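Glycosyl hydrolase, family 31/fibronectin type III domain protein (Clostridium perfringens, PDB 4LKS) probably helps a family 31 glycoside hydrolase hold its substrate, this fragment being a calcium-containing family 32 carbohydrate-binding module that binds galactose. Local coordinates at residues D102-L114 / N129-R142. Residues are numbered along the deposited sequence; the frame is centred on the assembly and turned at random.
Sequences DNENWTEVRTGNL and NPIRFNTINAQYLR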
loop_
_atom_site.group_PDB
_atom_site.type_symbol
_atom_site.label_atom_id
_atom_site.label_comp_id
_atom_site.label_asym_id
_atom_site.label_seq_id
_atom_site.Cartn_x
_atom_site.Cartn_y
_atom_site.Cartn_z
ATOM N N ASP A 102 8.542 -2.708 16.278
ATOM C CA ASP A 102 8.645 -1.518 17.138
ATOM C C ASP A 102 8.619 -0.163 16.424
ATOM O O ASP A 102 8.835 0.878 17.061
ATOM C CB ASP A 102 9.918 -1.608 17.983
ATOM C CG ASP A 102 11.180 -1.589 17.140
ATOM O OD1 ASP A 102 11.097 -1.553 15.885
ATOM O OD2 ASP A 102 12.277 -1.615 17.739
ATOM N N ASN A 103 8.358 -0.168 15.115
ATOM C CA ASN A 103 8.357 1.060 14.307
ATOM C C ASN A 103 9.722 1.761 14.301
ATOM O O ASN A 103 9.816 2.954 14.014
ATOM C CB ASN A 103 7.249 2.026 14.769
ATOM C CG ASN A 103 6.936 3.110 13.752
ATOM O OD1 ASN A 103 6.936 2.869 12.546
ATOM N ND2 ASN A 103 6.670 4.323 14.240
ATOM N N GLU A 104 10.781 1.024 14.618
ATOM C CA GLU A 104 12.121 1.613 14.653
ATOM C C GLU A 104 13.151 0.745 13.950
ATOM O O GLU A 104 14.041 1.256 13.263
ATOM C CB GLU A 104 12.563 1.845 16.101
ATOM C CG GLU A 104 11.776 2.910 16.853
ATOM C CD GLU A 104 12.200 3.028 18.310
ATOM O OE1 GLU A 104 11.393 3.517 19.128
ATOM O OE2 GLU A 104 13.339 2.633 18.637
ATOM N N ASN A 105 13.051 -0.565 14.147
ATOM C CA ASN A 105 14.033 -1.490 13.599
ATOM C C ASN A 105 13.421 -2.424 12.569
ATOM O O ASN A 105 12.784 -3.427 12.900
ATOM C CB ASN A 105 14.717 -2.258 14.724
ATOM C CG ASN A 105 15.453 -1.338 15.679
ATOM O OD1 ASN A 105 16.504 -0.782 15.342
ATOM N ND2 ASN A 105 14.895 -1.153 16.870
ATOM N N TRP A 106 13.642 -2.077 11.311
ATOM C CA TRP A 106 12.954 -2.687 10.193
ATOM C C TRP A 106 13.702 -3.840 9.544
ATOM O O TRP A 106 14.931 -3.837 9.430
ATOM C CB TRP A 106 12.692 -1.624 9.122
ATOM C CG TRP A 106 11.888 -0.471 9.623
ATOM C CD1 TRP A 106 12.362 0.708 10.127
ATOM C CD2 TRP A 106 10.459 -0.381 9.681
ATOM N NE1 TRP A 106 11.324 1.519 10.491
ATOM C CE2 TRP A 106 10.141 0.874 10.230
ATOM C CE3 TRP A 106 9.416 -1.245 9.325
ATOM C CZ2 TRP A 106 8.824 1.289 10.433
ATOM C CZ3 TRP A 106 8.115 -0.832 9.525
ATOM C CH2 TRP A 106 7.829 0.420 10.069
ATOM N N THR A 107 12.931 -4.810 9.086
ATOM C CA THR A 107 13.418 -5.878 8.250
ATOM C C THR A 107 12.903 -5.612 6.852
ATOM O O THR A 107 11.694 -5.407 6.662
ATOM C CB THR A 107 12.863 -7.230 8.711
ATOM O OG1 THR A 107 13.258 -7.472 10.070
ATOM C CG2 THR A 107 13.372 -8.350 7.815
ATOM N N GLU A 108 13.804 -5.599 5.870
ATOM C CA GLU A 108 13.389 -5.509 4.477
ATOM C C GLU A 108 12.832 -6.859 4.069
ATOM O O GLU A 108 13.529 -7.880 4.096
ATOM C CB GLU A 108 14.546 -5.111 3.554
ATOM C CG GLU A 108 14.065 -4.835 2.135
ATOM C CD GLU A 108 15.133 -4.256 1.231
ATOM O OE1 GLU A 108 15.874 -3.356 1.673
ATOM O OE2 GLU A 108 15.217 -4.693 0.066
ATOM N N VAL A 109 11.561 -6.861 3.694
ATOM C CA VAL A 109 10.879 -8.106 3.370
ATOM C C VAL A 109 11.017 -8.440 1.879
ATOM O O VAL A 109 11.433 -9.548 1.518
ATOM C CB VAL A 109 9.401 -8.034 3.785
ATOM C CG1 VAL A 109 8.667 -9.263 3.321
ATOM C CG2 VAL A 109 9.278 -7.871 5.311
ATOM N N ARG A 110 10.686 -7.480 1.016
ATOM C CA ARG A 110 10.786 -7.692 -0.422
ATOM C C ARG A 110 10.576 -6.398 -1.185
ATOM O O ARG A 110 10.103 -5.391 -0.640
ATOM C CB ARG A 110 9.765 -8.723 -0.919
ATOM C CG ARG A 110 8.325 -8.215 -0.939
ATOM C CD ARG A 110 7.428 -9.166 -1.721
ATOM N NE ARG A 110 7.767 -9.108 -3.138
ATOM C CZ ARG A 110 7.303 -9.934 -4.066
ATOM N NH1 ARG A 110 6.476 -10.917 -3.744
ATOM N NH2 ARG A 110 7.682 -9.771 -5.329
ATOM N N THR A 111 10.961 -6.425 -2.453
ATOM C CA THR A 111 10.521 -5.418 -3.405
ATOM C C THR A 111 9.744 -6.125 -4.510
ATOM O O THR A 111 9.671 -7.360 -4.549
ATOM C CB THR A 111 11.691 -4.639 -3.997
ATOM O OG1 THR A 111 12.550 -5.546 -4.694
ATOM C CG2 THR A 111 12.490 -3.966 -2.897
ATOM N N GLY A 112 9.140 -5.355 -5.408
ATOM C CA GLY A 112 8.476 -5.966 -6.535
ATOM C C GLY A 112 7.819 -4.946 -7.434
ATOM O O GLY A 112 7.898 -3.740 -7.195
ATOM N N ASN A 113 7.166 -5.450 -8.472
ATOM C CA ASN A 113 6.498 -4.602 -9.437
ATOM C C ASN A 113 5.084 -5.086 -9.662
ATOM O O ASN A 113 4.776 -6.263 -9.441
ATOM C CB ASN A 113 7.262 -4.592 -10.763
ATOM C CG ASN A 113 8.586 -3.866 -10.660
ATOM O OD1 ASN A 113 8.687 -2.665 -10.944
ATOM N ND2 ASN A 113 9.615 -4.585 -10.241
ATOM N N LEU A 114 4.228 -4.170 -10.100
ATOM C CA LEU A 114 2.856 -4.495 -10.455
ATOM C C LEU A 114 2.655 -4.190 -11.933
ATOM O O LEU A 114 3.153 -3.189 -12.447
ATOM C CB LEU A 114 1.862 -3.716 -9.590
ATOM C CG LEU A 114 1.915 -4.011 -8.085
ATOM C CD1 LEU A 114 0.905 -3.150 -7.346
ATOM C CD2 LEU A 114 1.668 -5.494 -7.789
ATOM N N ASN A 129 -4.462 -6.188 -6.032
ATOM C CA ASN A 129 -3.204 -6.745 -6.524
ATOM C C ASN A 129 -2.489 -7.449 -5.366
ATOM O O ASN A 129 -1.982 -6.791 -4.463
ATOM C CB ASN A 129 -2.295 -5.617 -7.051
ATOM C CG ASN A 129 -2.680 -5.115 -8.439
ATOM O OD1 ASN A 129 -1.920 -5.302 -9.407
ATOM N ND2 ASN A 129 -3.832 -4.455 -8.547
ATOM N N PRO A 130 -2.460 -8.789 -5.366
ATOM C CA PRO A 130 -1.825 -9.493 -4.249
ATOM C C PRO A 130 -0.303 -9.454 -4.294
ATOM O O PRO A 130 0.312 -9.520 -5.360
ATOM C CB PRO A 130 -2.323 -10.937 -4.403
ATOM C CG PRO A 130 -2.677 -11.054 -5.845
ATOM C CD PRO A 130 -3.192 -9.709 -6.255
ATOM N N ILE A 131 0.281 -9.333 -3.114
ATOM C CA ILE A 131 1.728 -9.323 -2.906
ATOM C C ILE A 131 2.041 -10.304 -1.782
ATOM O O ILE A 131 1.704 -10.047 -0.625
ATOM C CB ILE A 131 2.219 -7.906 -2.515
ATOM C CG1 ILE A 131 1.917 -6.898 -3.635
ATOM C CG2 ILE A 131 3.713 -7.929 -2.187
ATOM C CD1 ILE A 131 2.114 -5.454 -3.232
ATOM N N ARG A 132 2.670 -11.431 -2.121
ATOM C CA ARG A 132 3.000 -12.439 -1.116
ATOM C C ARG A 132 4.431 -12.281 -0.636
ATOM O O ARG A 132 5.288 -11.731 -1.330
ATOM C CB ARG A 132 2.771 -13.858 -1.653
ATOM C CG ARG A 132 3.749 -14.286 -2.730
ATOM C CD ARG A 132 3.351 -15.620 -3.365
ATOM N NE ARG A 132 3.578 -16.761 -2.480
ATOM C CZ ARG A 132 4.694 -17.488 -2.467
ATOM N NH1 ARG A 132 5.692 -17.195 -3.294
ATOM N NH2 ARG A 132 4.812 -18.515 -1.631
ATOM N N PHE A 133 4.680 -12.766 0.572
ATOM C CA PHE A 133 6.034 -12.789 1.107
ATOM C C PHE A 133 6.162 -13.847 2.193
ATOM O O PHE A 133 5.157 -14.299 2.762
ATOM C CB PHE A 133 6.448 -11.396 1.611
ATOM C CG PHE A 133 5.410 -10.712 2.462
ATOM C CD1 PHE A 133 5.349 -10.948 3.830
ATOM C CD2 PHE A 133 4.514 -9.811 1.901
ATOM C CE1 PHE A 133 4.404 -10.306 4.626
ATOM C CE2 PHE A 133 3.559 -9.170 2.682
ATOM C CZ PHE A 133 3.503 -9.417 4.051
ATOM N N ASN A 134 7.395 -14.264 2.456
ATOM C CA ASN A 134 7.640 -15.285 3.458
ATOM C C ASN A 134 7.170 -14.803 4.812
ATOM O O ASN A 134 7.423 -13.660 5.199
ATOM C CB ASN A 134 9.112 -15.690 3.485
ATOM C CG ASN A 134 9.501 -16.504 2.270
ATOM O OD1 ASN A 134 8.648 -16.862 1.452
ATOM N ND2 ASN A 134 10.790 -16.806 2.144
ATOM N N THR A 135 6.476 -15.685 5.521
ATOM C CA THR A 135 5.809 -15.328 6.769
ATOM C C THR A 135 6.729 -14.624 7.754
ATOM O O THR A 135 7.806 -15.138 8.101
ATOM C CB THR A 135 5.211 -16.567 7.449
ATOM O OG1 THR A 135 4.415 -17.278 6.494
ATOM C CG2 THR A 135 4.337 -16.154 8.635
ATOM N N ILE A 136 6.310 -13.440 8.183
ATOM C CA ILE A 136 7.097 -12.639 9.115
ATOM C C ILE A 136 6.181 -12.014 10.165
ATOM O O ILE A 136 5.123 -11.474 9.855
ATOM C CB ILE A 136 7.946 -11.575 8.367
ATOM C CG1 ILE A 136 8.828 -10.787 9.341
ATOM C CG2 ILE A 136 7.058 -10.648 7.524
ATOM C CD1 ILE A 136 9.983 -10.055 8.646
ATOM N N ASN A 137 6.578 -12.141 11.425
ATOM C CA ASN A 137 5.814 -11.597 12.535
ATOM C C ASN A 137 6.056 -10.094 12.617
ATOM O O ASN A 137 7.198 -9.646 12.649
ATOM C CB ASN A 137 6.245 -12.299 13.822
ATOM C CG ASN A 137 5.453 -11.851 15.032
ATOM O OD1 ASN A 137 5.950 -11.096 15.868
ATOM N ND2 ASN A 137 4.218 -12.338 15.150
ATOM N N ALA A 138 4.979 -9.309 12.619
ATOM C CA ALA A 138 5.103 -7.862 12.506
ATOM C C ALA A 138 3.915 -7.160 13.118
ATOM O O ALA A 138 2.772 -7.630 13.001
ATOM C CB ALA A 138 5.214 -7.469 11.038
ATOM N N GLN A 139 4.173 -6.013 13.741
ATOM C CA GLN A 139 3.087 -5.129 14.167
ATOM C C GLN A 139 3.063 -3.843 13.332
ATOM O O GLN A 139 2.119 -3.061 13.392
ATOM C CB GLN A 139 3.175 -4.801 15.663
ATOM C CG GLN A 139 1.975 -3.995 16.141
ATOM C CD GLN A 139 1.887 -3.846 17.645
ATOM O OE1 GLN A 139 2.826 -4.167 18.375
ATOM N NE2 GLN A 139 0.750 -3.345 18.114
ATOM N N TYR A 140 4.114 -3.623 12.552
ATOM C CA TYR A 140 4.166 -2.455 11.668
ATOM C C TYR A 140 4.619 -2.895 10.293
ATOM O O TYR A 140 5.526 -3.731 10.161
ATOM C CB TYR A 140 5.152 -1.404 12.208
ATOM C CG TYR A 140 4.854 -0.961 13.617
ATOM C CD1 TYR A 140 5.298 -1.710 14.710
ATOM C CD2 TYR A 140 4.136 0.200 13.857
ATOM C CE1 TYR A 140 5.020 -1.313 16.006
ATOM C CE2 TYR A 140 3.853 0.603 15.143
ATOM C CZ TYR A 140 4.299 -0.156 16.210
ATOM O OH TYR A 140 4.008 0.256 17.492
ATOM N N LEU A 141 4.007 -2.319 9.264
ATOM C CA LEU A 141 4.438 -2.560 7.899
ATOM C C LEU A 141 4.576 -1.219 7.203
ATOM O O LEU A 141 3.646 -0.422 7.200
ATOM C CB LEU A 141 3.434 -3.470 7.159
ATOM C CG LEU A 141 3.826 -3.878 5.729
ATOM C CD1 LEU A 141 3.386 -5.317 5.385
ATOM C CD2 LEU A 141 3.291 -2.884 4.692
ATOM N N ARG A 142 5.744 -0.982 6.623
ATOM C CA ARG A 142 5.995 0.210 5.830
ATOM C C ARG A 142 5.996 -0.151 4.347
ATOM O O ARG A 142 6.785 -0.982 3.882
ATOM C CB ARG A 142 7.312 0.870 6.245
ATOM C CG ARG A 142 7.609 2.166 5.489
ATOM C CD ARG A 142 8.613 3.047 6.219
ATOM N NE ARG A 142 9.949 2.448 6.290
ATOM C CZ ARG A 142 10.907 2.865 7.117
ATOM N NH1 ARG A 142 10.678 3.872 7.949
ATOM N NH2 ARG A 142 12.096 2.273 7.111
#
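Arg142 lays its guanidinium over one face of the Trp106 indole, planes 27° apart, with CZ 3.8 Å from the centroid of the five-membered ring: a stacked cation-pi pair. Arg142 CB, pointing toward 102-114, lies over the six-membered ring; CG anti to the backbone N (chi1 -178°) and a bend at chi3 bring the guanidinium over the five-membered one, while NE forms a salt bridge with Glu98. Asn103 sets CB over the centre of the Tyr140 ring, 3.7 Å from its centroid, a CH-pi contact with the amide nearly parallel to the ring. At the sandwich edge Val109 splits its branches: CG1 presses on Phe133 CB at 3.5 Å, and CG2 meets Ile136 CD1 tip to tip. Arg110 NH1 gives Arg132 O a 2.8 Å bond in the carbonyl plane, while NE and NH2 both grip Thr111 O. Leu114 CD2 lies 3.9 Å from Asn129 OD1. Val109, Arg110 and Leu114 thus bridge the two sheets of this F5/8 type C beta-sandwich, whose edge strands 107-113 and 129-138 run in nearly opposite directions without pairing; Trp106 and Asn103 instead reach over 95-100 to 140-148 within one sheet, and 129-138 borders 73-82.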